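Local coordinates for protein gamma-glutamyl-gamma-aminobutyraldehyde dehydrogenase (Burkholderia cenocepacia, PDB 4LIH) that probably oxidises aldehydes, among them gamma-glutamyl-gamma-aminobutyraldehyde, to carboxylic acids with NAD(P)+ as the electron acceptor, at residues L190-S195 with K492-K497; A300-M305 with P391-V396; E327-A332 with L412-F417. All blocks are in the same frame, centred on the assembly; numbering follows the deposited sequence.

Interaction 1 (L190-S195 with K492-K497); sequences LAAGNS and KYTELK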
loop_
_atom_site.group_PDB
_atom_site.type_symbol
_atom_site.label_atom_id
_atom_site.label_comp_id
_atom_site.label_asym_id
_atom_site.label_seq_id
_atom_site.Cartn_x
_atom_site.Cartn_y
_atom_site.Cartn_z
ATOM N N LEU A 190 12.456 -5.517 -17.530
ATOM C CA LEU A 190 13.880 -5.654 -17.176
ATOM C C LEU A 190 14.100 -5.237 -15.743
ATOM O O LEU A 190 14.920 -5.790 -15.064
ATOM C CB LEU A 190 14.776 -4.818 -18.085
ATOM C CG LEU A 190 14.921 -5.391 -19.486
ATOM C CD1 LEU A 190 15.508 -4.335 -20.390
ATOM C CD2 LEU A 190 15.747 -6.698 -19.496
ATOM N N ALA A 191 13.341 -4.251 -15.282
ATOM C CA ALA A 191 13.543 -3.772 -13.919
ATOM C C ALA A 191 13.259 -4.912 -12.962
ATOM O O ALA A 191 13.937 -5.064 -11.946
ATOM C CB ALA A 191 12.638 -2.592 -13.675
ATOM N N ALA A 192 12.233 -5.717 -13.294
ATOM C CA ALA A 192 11.830 -6.862 -12.469
ATOM C C ALA A 192 12.888 -8.018 -12.471
ATOM O O ALA A 192 12.903 -8.901 -11.606
ATOM C CB ALA A 192 10.463 -7.326 -12.925
ATOM N N GLY A 193 13.833 -7.997 -13.412
ATOM C CA GLY A 193 14.850 -9.076 -13.426
ATOM C C GLY A 193 14.664 -10.050 -14.576
ATOM O O GLY A 193 15.516 -10.912 -14.811
ATOM N N ASN A 194 13.616 -9.872 -15.364
ATOM C CA ASN A 194 13.443 -10.711 -16.559
ATOM C C ASN A 194 14.470 -10.528 -17.681
ATOM O O ASN A 194 15.118 -9.483 -17.811
ATOM C CB ASN A 194 12.053 -10.539 -17.122
ATOM C CG ASN A 194 10.991 -10.764 -16.097
ATOM O OD1 ASN A 194 10.710 -11.901 -15.714
ATOM N ND2 ASN A 194 10.358 -9.677 -15.652
ATOM N N SER A 195 14.638 -11.596 -18.467
ATOM C CA SER A 195 15.245 -11.526 -19.787
ATOM C C SER A 195 14.172 -11.212 -20.811
ATOM O O SER A 195 13.003 -11.675 -20.695
ATOM C CB SER A 195 15.932 -12.829 -20.114
ATOM O OG SER A 195 16.994 -12.993 -19.243
ATOM N N LYS A 492 2.518 -7.824 -14.827
ATOM C CA LYS A 492 2.535 -8.599 -16.067
ATOM C C LYS A 492 3.788 -9.446 -16.221
ATOM O O LYS A 492 3.795 -10.375 -17.022
ATOM C CB LYS A 492 2.403 -7.665 -17.272
ATOM C CG LYS A 492 1.205 -6.748 -17.196
ATOM C CD LYS A 492 0.917 -6.088 -18.515
ATOM C CE LYS A 492 2.147 -5.402 -19.109
ATOM N NZ LYS A 492 2.764 -4.469 -18.149
ATOM N N TYR A 493 4.826 -9.137 -15.434
ATOM C CA TYR A 493 6.192 -9.665 -15.636
ATOM C C TYR A 493 6.731 -10.346 -14.376
ATOM O O TYR A 493 7.960 -10.674 -14.315
ATOM C CB TYR A 493 7.104 -8.494 -16.014
ATOM C CG TYR A 493 6.653 -7.738 -17.252
ATOM C CD1 TYR A 493 6.458 -8.401 -18.466
ATOM C CD2 TYR A 493 6.405 -6.380 -17.206
ATOM C CE1 TYR A 493 6.041 -7.720 -19.597
ATOM C CE2 TYR A 493 5.937 -5.707 -18.313
ATOM C CZ TYR A 493 5.779 -6.368 -19.514
ATOM O OH TYR A 493 5.346 -5.709 -20.623
ATOM N N THR A 494 5.854 -10.484 -13.358
ATOM C CA THR A 494 6.169 -11.134 -12.091
ATOM C C THR A 494 5.085 -12.144 -11.722
ATOM O O THR A 494 3.965 -12.072 -12.229
ATOM C CB THR A 494 6.303 -10.117 -10.916
ATOM O OG1 THR A 494 5.094 -9.385 -10.773
ATOM C CG2 THR A 494 7.385 -9.118 -11.190
ATOM N N GLU A 495 5.432 -13.063 -10.820
ATOM C CA GLU A 495 4.493 -13.918 -10.128
ATOM C C GLU A 495 4.505 -13.600 -8.644
ATOM O O GLU A 495 5.542 -13.255 -8.071
ATOM C CB GLU A 495 4.857 -15.378 -10.286
ATOM C CG GLU A 495 4.972 -15.829 -11.726
ATOM C CD GLU A 495 3.626 -16.121 -12.359
ATOM O OE1 GLU A 495 3.648 -16.462 -13.571
ATOM O OE2 GLU A 495 2.548 -16.051 -11.672
ATOM N N LEU A 496 3.339 -13.759 -8.040
ATOM C CA LEU A 496 3.209 -13.786 -6.601
ATOM C C LEU A 496 3.540 -15.140 -6.042
ATOM O O LEU A 496 3.199 -16.209 -6.606
ATOM C CB LEU A 496 1.765 -13.424 -6.153
ATOM C CG LEU A 496 1.353 -11.960 -6.438
ATOM C CD1 LEU A 496 -0.161 -11.805 -6.599
ATOM C CD2 LEU A 496 1.789 -11.071 -5.305
ATOM N N LYS A 497 4.158 -15.071 -4.882
ATOM C CA LYS A 497 4.459 -16.232 -4.086
ATOM C C LYS A 497 4.052 -15.954 -2.635
ATOM O O LYS A 497 4.457 -14.952 -2.091
ATOM C CB LYS A 497 5.964 -16.570 -4.168
ATOM C CG LYS A 497 6.355 -17.744 -3.236
ATOM C CD LYS A 497 7.863 -18.039 -3.349
ATOM C CE LYS A 497 8.261 -18.775 -4.631
ATOM N NZ LYS A 497 9.734 -18.944 -4.648
#
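A192 and Y493 bring the two backbones to 7.0 Å between their CA atoms, where the turn leaving helix 178-191 faces the entry to strand 494-502. G193 is the first residue to leave helical angles, in a Schellman motif: its phi is positive (108°), and its N bonds back to L190 O at 3.0 Å. The chain is thereby turned so that N194 points at the second segment. N194 holds its CG beside the backbone N (chi1 -53°), and ND2 donates to Y493 O at 2.9 Å. The acceptor lies near the amide plane, and the N-H...O angle is 151°. The buried amide has two further bonds, ND2 to A189 O and OD1 from G167 N, which fix its rotation. Beside this polar link, A192 CB meets T494 CG2 at 4.0 Å, while T494 OG1 turns to R163 and L490 O. The Y493 ring leads away to pack on K185, P188 and A189 of helix 178-191 and on C246 and A248 of strand 246-250. Strand 157-172 is shared, pairing parallel with 195-199 in the Rossmann-like part of a mixed sheet and antiparallel with 494-502, whose E495-K497 contact a second subunit.

Interaction 2 (A300-M305 with P391-V396); sequences AIFYNM and PTVFEV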
loop_
_atom_site.group_PDB
_atom_site.type_symbol
_atom_site.label_atom_id
_atom_site.label_comp_id
_atom_site.label_asym_id
_atom_site.label_seq_id
_atom_site.Cartn_x
_atom_site.Cartn_y
_atom_site.Cartn_z
ATOM N N ALA A 300 -5.926 15.438 -30.520
ATOM C CA ALA A 300 -6.263 14.106 -30.060
ATOM C C ALA A 300 -6.363 13.134 -31.220
ATOM O O ALA A 300 -6.303 11.958 -31.019
ATOM C CB ALA A 300 -7.571 14.144 -29.270
ATOM N N ILE A 301 -6.585 13.645 -32.417
ATOM C CA ILE A 301 -6.831 12.832 -33.606
ATOM C C ILE A 301 -5.818 13.045 -34.693
ATOM O O ILE A 301 -5.703 12.227 -35.567
ATOM C CB ILE A 301 -8.283 13.079 -34.149
ATOM C CG1 ILE A 301 -8.650 12.150 -35.324
ATOM C CG2 ILE A 301 -8.518 14.552 -34.561
ATOM C CD1 ILE A 301 -8.430 10.653 -35.022
ATOM N N PHE A 302 -5.087 14.163 -34.668
ATOM C CA PHE A 302 -4.145 14.450 -35.734
ATOM C C PHE A 302 -2.694 14.299 -35.303
ATOM O O PHE A 302 -1.847 14.109 -36.167
ATOM C CB PHE A 302 -4.402 15.866 -36.319
ATOM C CG PHE A 302 -5.815 16.082 -36.811
ATOM C CD1 PHE A 302 -6.496 15.104 -37.484
ATOM C CD2 PHE A 302 -6.445 17.291 -36.607
ATOM C CE1 PHE A 302 -7.798 15.301 -37.927
ATOM C CE2 PHE A 302 -7.721 17.485 -37.037
ATOM C CZ PHE A 302 -8.399 16.484 -37.717
ATOM N N TYR A 303 -2.412 14.363 -34.000
ATOM C CA TYR A 303 -1.098 14.036 -33.459
ATOM C C TYR A 303 -0.630 12.619 -33.882
ATOM O O TYR A 303 -1.374 11.662 -33.810
ATOM C CB TYR A 303 -1.040 14.149 -31.918
ATOM C CG TYR A 303 0.373 13.860 -31.442
ATOM C CD1 TYR A 303 1.330 14.843 -31.514
ATOM C CD2 TYR A 303 0.752 12.625 -30.960
ATOM C CE1 TYR A 303 2.629 14.621 -31.125
ATOM C CE2 TYR A 303 2.073 12.394 -30.566
ATOM C CZ TYR A 303 2.982 13.432 -30.671
ATOM O OH TYR A 303 4.284 13.352 -30.341
ATOM N N ASN A 304 0.616 12.508 -34.314
ATOM C CA ASN A 304 1.137 11.256 -34.877
ATOM C C ASN A 304 0.298 10.698 -36.006
ATOM O O ASN A 304 0.126 9.503 -36.166
ATOM C CB ASN A 304 1.278 10.209 -33.775
ATOM C CG ASN A 304 2.392 9.258 -34.041
ATOM O OD1 ASN A 304 3.498 9.676 -34.297
ATOM N ND2 ASN A 304 2.103 7.967 -34.001
ATOM N N MET A 305 -0.271 11.596 -36.789
ATOM C CA MET A 305 -1.090 11.202 -37.929
ATOM C C MET A 305 -2.336 10.356 -37.602
ATOM O O MET A 305 -2.765 9.566 -38.428
ATOM C CB MET A 305 -0.220 10.433 -38.937
ATOM C CG MET A 305 0.975 11.224 -39.475
ATOM S SD MET A 305 2.392 11.553 -38.351
ATOM C CE MET A 305 3.302 10.015 -38.410
ATOM N N PRO A 391 -5.462 16.283 -42.599
ATOM C CA PRO A 391 -6.345 16.056 -41.434
ATOM C C PRO A 391 -7.803 16.253 -41.834
ATOM O O PRO A 391 -8.154 17.280 -42.430
ATOM C CB PRO A 391 -5.887 17.113 -40.439
ATOM C CG PRO A 391 -5.380 18.222 -41.305
ATOM C CD PRO A 391 -4.752 17.566 -42.501
ATOM N N THR A 392 -8.638 15.256 -41.523
ATOM C CA THR A 392 -9.970 15.141 -42.110
ATOM C C THR A 392 -11.031 15.041 -41.029
ATOM O O THR A 392 -10.876 14.269 -40.091
ATOM C CB THR A 392 -10.016 13.899 -42.999
ATOM O OG1 THR A 392 -9.051 14.044 -44.069
ATOM C CG2 THR A 392 -11.373 13.666 -43.587
ATOM N N VAL A 393 -12.108 15.809 -41.178
ATOM C CA VAL A 393 -13.199 15.796 -40.221
ATOM C C VAL A 393 -14.500 15.556 -40.950
ATOM O O VAL A 393 -14.756 16.204 -41.960
ATOM C CB VAL A 393 -13.286 17.150 -39.472
ATOM C CG1 VAL A 393 -14.403 17.149 -38.454
ATOM C CG2 VAL A 393 -11.969 17.480 -38.786
ATOM N N PHE A 394 -15.295 14.613 -40.441
ATOM C CA PHE A 394 -16.702 14.431 -40.829
ATOM C C PHE A 394 -17.686 14.643 -39.676
ATOM O O PHE A 394 -17.400 14.355 -38.511
ATOM C CB PHE A 394 -16.946 13.006 -41.287
ATOM C CG PHE A 394 -16.270 12.663 -42.586
ATOM C CD1 PHE A 394 -16.882 12.985 -43.786
ATOM C CD2 PHE A 394 -15.053 12.026 -42.603
ATOM C CE1 PHE A 394 -16.289 12.647 -44.978
ATOM C CE2 PHE A 394 -14.422 11.709 -43.799
ATOM C CZ PHE A 394 -15.038 12.034 -44.994
ATOM N N GLU A 395 -18.887 15.068 -40.045
ATOM C CA GLU A 395 -20.020 15.086 -39.108
ATOM C C GLU A 395 -20.850 13.851 -39.436
ATOM O O GLU A 395 -21.259 13.679 -40.574
ATOM C CB GLU A 395 -20.815 16.392 -39.252
ATOM C CG GLU A 395 -21.876 16.519 -38.184
ATOM C CD GLU A 395 -22.529 17.867 -38.131
ATOM O OE1 GLU A 395 -22.127 18.782 -38.871
ATOM O OE2 GLU A 395 -23.479 17.970 -37.353
ATOM N N VAL A 396 -21.042 12.968 -38.468
ATOM C CA VAL A 396 -21.724 11.675 -38.720
ATOM C C VAL A 396 -22.650 11.355 -37.587
ATOM O O VAL A 396 -22.561 11.938 -36.477
ATOM C CB VAL A 396 -20.740 10.453 -38.915
ATOM C CG1 VAL A 396 -20.050 10.484 -40.286
ATOM C CG2 VAL A 396 -19.715 10.348 -37.795
#
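F302 and P391 form a CH-pi contact, the closest approach of the two segments, where the end of helix 290-302 meets the residue leading into strand residues 392-395. P391 CB stands 3.5 Å from the centroid of the F302 ring, only 6° off the ring normal, so it sits almost squarely over the middle of one face. Its distances to the six ring carbons are accordingly similar, from 3.6 Å to F302 CD1 up to 3.9 Å to F302 CD2. The opposite face is taken by the preceding residue, whose I301 CG2 lies 3.4 Å above the centre of the F302 ring. The phenyl group is therefore held flat between a proline methylene and an isoleucine methyl. The chi1 of F302 (-56°) sets CG beside its backbone N and directs the ring across to the strand.

This packing lies in the alpha/beta catalytic domain of the aldehyde dehydrogenase fold, in which helix 290-302 connects the parallel strands 280-283 and 314-318 in a beta-alpha-beta crossover. In this family the nucleophilic cysteine typically lies on the loop that follows such a helix.

Apolar packing continues at the rim of the ring, where V393 CG2 touches F302 CZ at 3.9 Å, close to the ring plane.

Backbone atoms of T392 also come near the ring without bonding to it: its O lies at the edge in plane, and its N approaches F302 CE1 obliquely at 3.7 Å.

Polar bonding is left to the backbones and to other partners. M305 N makes a weak bond to F302 O (3.0 Å) in the turn after the helix. T392 bonds through its backbone to P410 and L412 and through OG1 to E390 O, while V393 pairs by its backbone with V374 and T375 of strand 372-375.

Interaction 3 (E327-A332 with L412-F417); sequences EKLVAA and LSVIVF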
loop_
_atom_site.group_PDB
_atom_site.type_symbol
_atom_site.label_atom_id
_atom_site.label_comp_id
_atom_site.label_asym_id
_atom_site.label_seq_id
_atom_site.Cartn_x
_atom_site.Cartn_y
_atom_site.Cartn_z
ATOM N N GLU A 327 -16.323 25.252 -35.960
ATOM C CA GLU A 327 -15.507 26.353 -36.479
ATOM C C GLU A 327 -14.083 26.369 -35.877
ATOM O O GLU A 327 -13.109 26.435 -36.618
ATOM C CB GLU A 327 -16.195 27.710 -36.300
ATOM C CG GLU A 327 -15.417 28.859 -36.926
ATOM C CD GLU A 327 -16.044 30.231 -36.685
ATOM O OE1 GLU A 327 -16.780 30.413 -35.689
ATOM O OE2 GLU A 327 -15.714 31.163 -37.454
ATOM N N LYS A 328 -13.967 26.278 -34.552
ATOM C CA LYS A 328 -12.670 26.310 -33.876
ATOM C C LYS A 328 -11.812 25.088 -34.211
ATOM O O LYS A 328 -10.598 25.200 -34.364
ATOM C CB LYS A 328 -12.864 26.448 -32.352
ATOM C CG LYS A 328 -13.484 27.799 -31.935
ATOM C CD LYS A 328 -13.900 27.776 -30.471
ATOM C CE LYS A 328 -14.463 29.102 -29.981
ATOM N NZ LYS A 328 -13.536 30.253 -30.102
ATOM N N LEU A 329 -12.467 23.946 -34.395
ATOM C CA LEU A 329 -11.837 22.680 -34.779
ATOM C C LEU A 329 -11.206 22.759 -36.168
ATOM O O LEU A 329 -10.043 22.347 -36.395
ATOM C CB LEU A 329 -12.926 21.593 -34.743
ATOM C CG LEU A 329 -12.584 20.156 -34.949
ATOM C CD1 LEU A 329 -11.630 19.650 -33.854
ATOM C CD2 LEU A 329 -13.890 19.364 -34.935
ATOM N N VAL A 330 -11.977 23.271 -37.115
ATOM C CA VAL A 330 -11.514 23.461 -38.475
ATOM C C VAL A 330 -10.282 24.370 -38.531
ATOM O O VAL A 330 -9.312 24.068 -39.207
ATOM C CB VAL A 330 -12.642 24.006 -39.367
ATOM C CG1 VAL A 330 -12.126 24.450 -40.730
ATOM C CG2 VAL A 330 -13.719 22.946 -39.526
ATOM N N ALA A 331 -10.335 25.460 -37.796
ATOM C CA ALA A 331 -9.207 26.359 -37.633
ATOM C C ALA A 331 -7.998 25.614 -37.024
ATOM O O ALA A 331 -6.903 25.683 -37.550
ATOM C CB ALA A 331 -9.610 27.502 -36.743
ATOM N N ALA A 332 -8.228 24.880 -35.935
ATOM C CA ALA A 332 -7.178 24.054 -35.329
ATOM C C ALA A 332 -6.554 23.016 -36.272
ATOM O O ALA A 332 -5.336 22.765 -36.191
ATOM C CB ALA A 332 -7.707 23.348 -34.109
ATOM N N LEU A 412 -11.501 12.197 -38.103
ATOM C CA LEU A 412 -12.337 12.448 -36.968
ATOM C C LEU A 412 -13.810 12.337 -37.322
ATOM O O LEU A 412 -14.271 12.876 -38.366
ATOM C CB LEU A 412 -12.082 13.860 -36.443
ATOM C CG LEU A 412 -12.866 14.244 -35.157
ATOM C CD1 LEU A 412 -12.406 13.454 -33.935
ATOM C CD2 LEU A 412 -12.712 15.707 -34.862
ATOM N N SER A 413 -14.561 11.691 -36.424
ATOM C CA SER A 413 -16.017 11.580 -36.492
ATOM C C SER A 413 -16.617 12.502 -35.433
ATOM O O SER A 413 -16.443 12.279 -34.223
ATOM C CB SER A 413 -16.473 10.128 -36.249
ATOM O OG SER A 413 -16.151 9.295 -37.343
ATOM N N VAL A 414 -17.297 13.554 -35.890
ATOM C CA VAL A 414 -17.990 14.489 -35.038
ATOM C C VAL A 414 -19.464 14.070 -34.896
ATOM O O VAL A 414 -20.200 13.954 -35.889
ATOM C CB VAL A 414 -17.926 15.936 -35.582
ATOM C CG1 VAL A 414 -18.691 16.872 -34.672
ATOM C CG2 VAL A 414 -16.492 16.411 -35.687
ATOM N N ILE A 415 -19.888 13.882 -33.645
ATOM C CA ILE A 415 -21.219 13.326 -33.319
ATOM C C ILE A 415 -21.901 14.296 -32.387
ATOM O O ILE A 415 -21.314 14.690 -31.396
ATOM C CB ILE A 415 -21.105 11.936 -32.622
ATOM C CG1 ILE A 415 -20.428 10.952 -33.578
ATOM C CG2 ILE A 415 -22.486 11.464 -32.114
ATOM C CD1 ILE A 415 -19.912 9.659 -32.974
ATOM N N VAL A 416 -23.129 14.695 -32.715
ATOM C CA VAL A 416 -23.873 15.650 -31.903
ATOM C C VAL A 416 -24.768 14.945 -30.895
ATOM O O VAL A 416 -25.269 13.868 -31.179
ATOM C CB VAL A 416 -24.745 16.570 -32.789
ATOM C CG1 VAL A 416 -25.921 15.795 -33.399
ATOM C CG2 VAL A 416 -25.262 17.719 -31.949
ATOM N N PHE A 417 -24.965 15.543 -29.723
ATOM C CA PHE A 417 -25.892 15.001 -28.768
ATOM C C PHE A 417 -26.630 16.111 -28.062
ATOM O O PHE A 417 -26.217 17.287 -28.107
ATOM C CB PHE A 417 -25.173 14.139 -27.739
ATOM C CG PHE A 417 -24.254 14.910 -26.826
ATOM C CD1 PHE A 417 -24.699 15.380 -25.594
ATOM C CD2 PHE A 417 -22.909 15.101 -27.169
ATOM C CE1 PHE A 417 -23.840 16.045 -24.745
ATOM C CE2 PHE A 417 -22.041 15.769 -26.314
ATOM C CZ PHE A 417 -22.501 16.249 -25.116
#
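L329 meets L412 and V414 through methyl groups alone, and no flat group enters the contact, so there are no ring faces or edges to fill. The one ring of the two segments, that of F417, lies farther along the strand and meets H318 with the planes at about 80°. The arrangement is the helix-on-sheet packing of an alpha/beta fold: helix 319-333, which directly follows strand 314-318, lies against a mixed sheet in which strand 411-417 runs parallel to both its neighbours, 314-318 and 388-395. L329 and V414 are the nearest backbone positions, yet their CA atoms stay 10.2 Å apart, and side chains have to span the gap.

The leucine does so by an extended reach. L329 CG is anti to the backbone N (chi1 -174°), which carries the branch out from the helix toward the strand. L412 comes up from the strand, and the two leucines meet tip to tip, as do L329 and V414. L412 and V414, two residues apart, present their side chains on the same side of the sheet. L315 of the neighbouring strand 314-318 also touches both L329 and L412, and I326, earlier in the helix, rests on V414. Helix 290-302 closes in from beside them through A297 on L329 and I301 on L412. One methyl serves both strand residues: L329 CD2 lies 3.8 Å from L412 CD2 and 4.0 Å from V414 CG2.

Interactions 2 and 3 belong to one core, with centres about 9 Å apart, and the residues that touch in both are buried. Their strands, 388-395 and 411-417, are neighbours in the same sheet: F394 O and V414 N lie 2.7 Å apart in a probable hydrogen bond, and V393 CG1 packs on V414 CG2. Both contacts are apolar, one built around a ring face, the other on methyl groups. Interaction 1 lies on the opposite side of the chain's centre, with its centre about 38 Å from that of interaction 2. It is partly buried, belongs to another sheet, and combines an amide-to-carbonyl hydrogen bond with a small methyl contact. Its loop encloses the other two along the sequence.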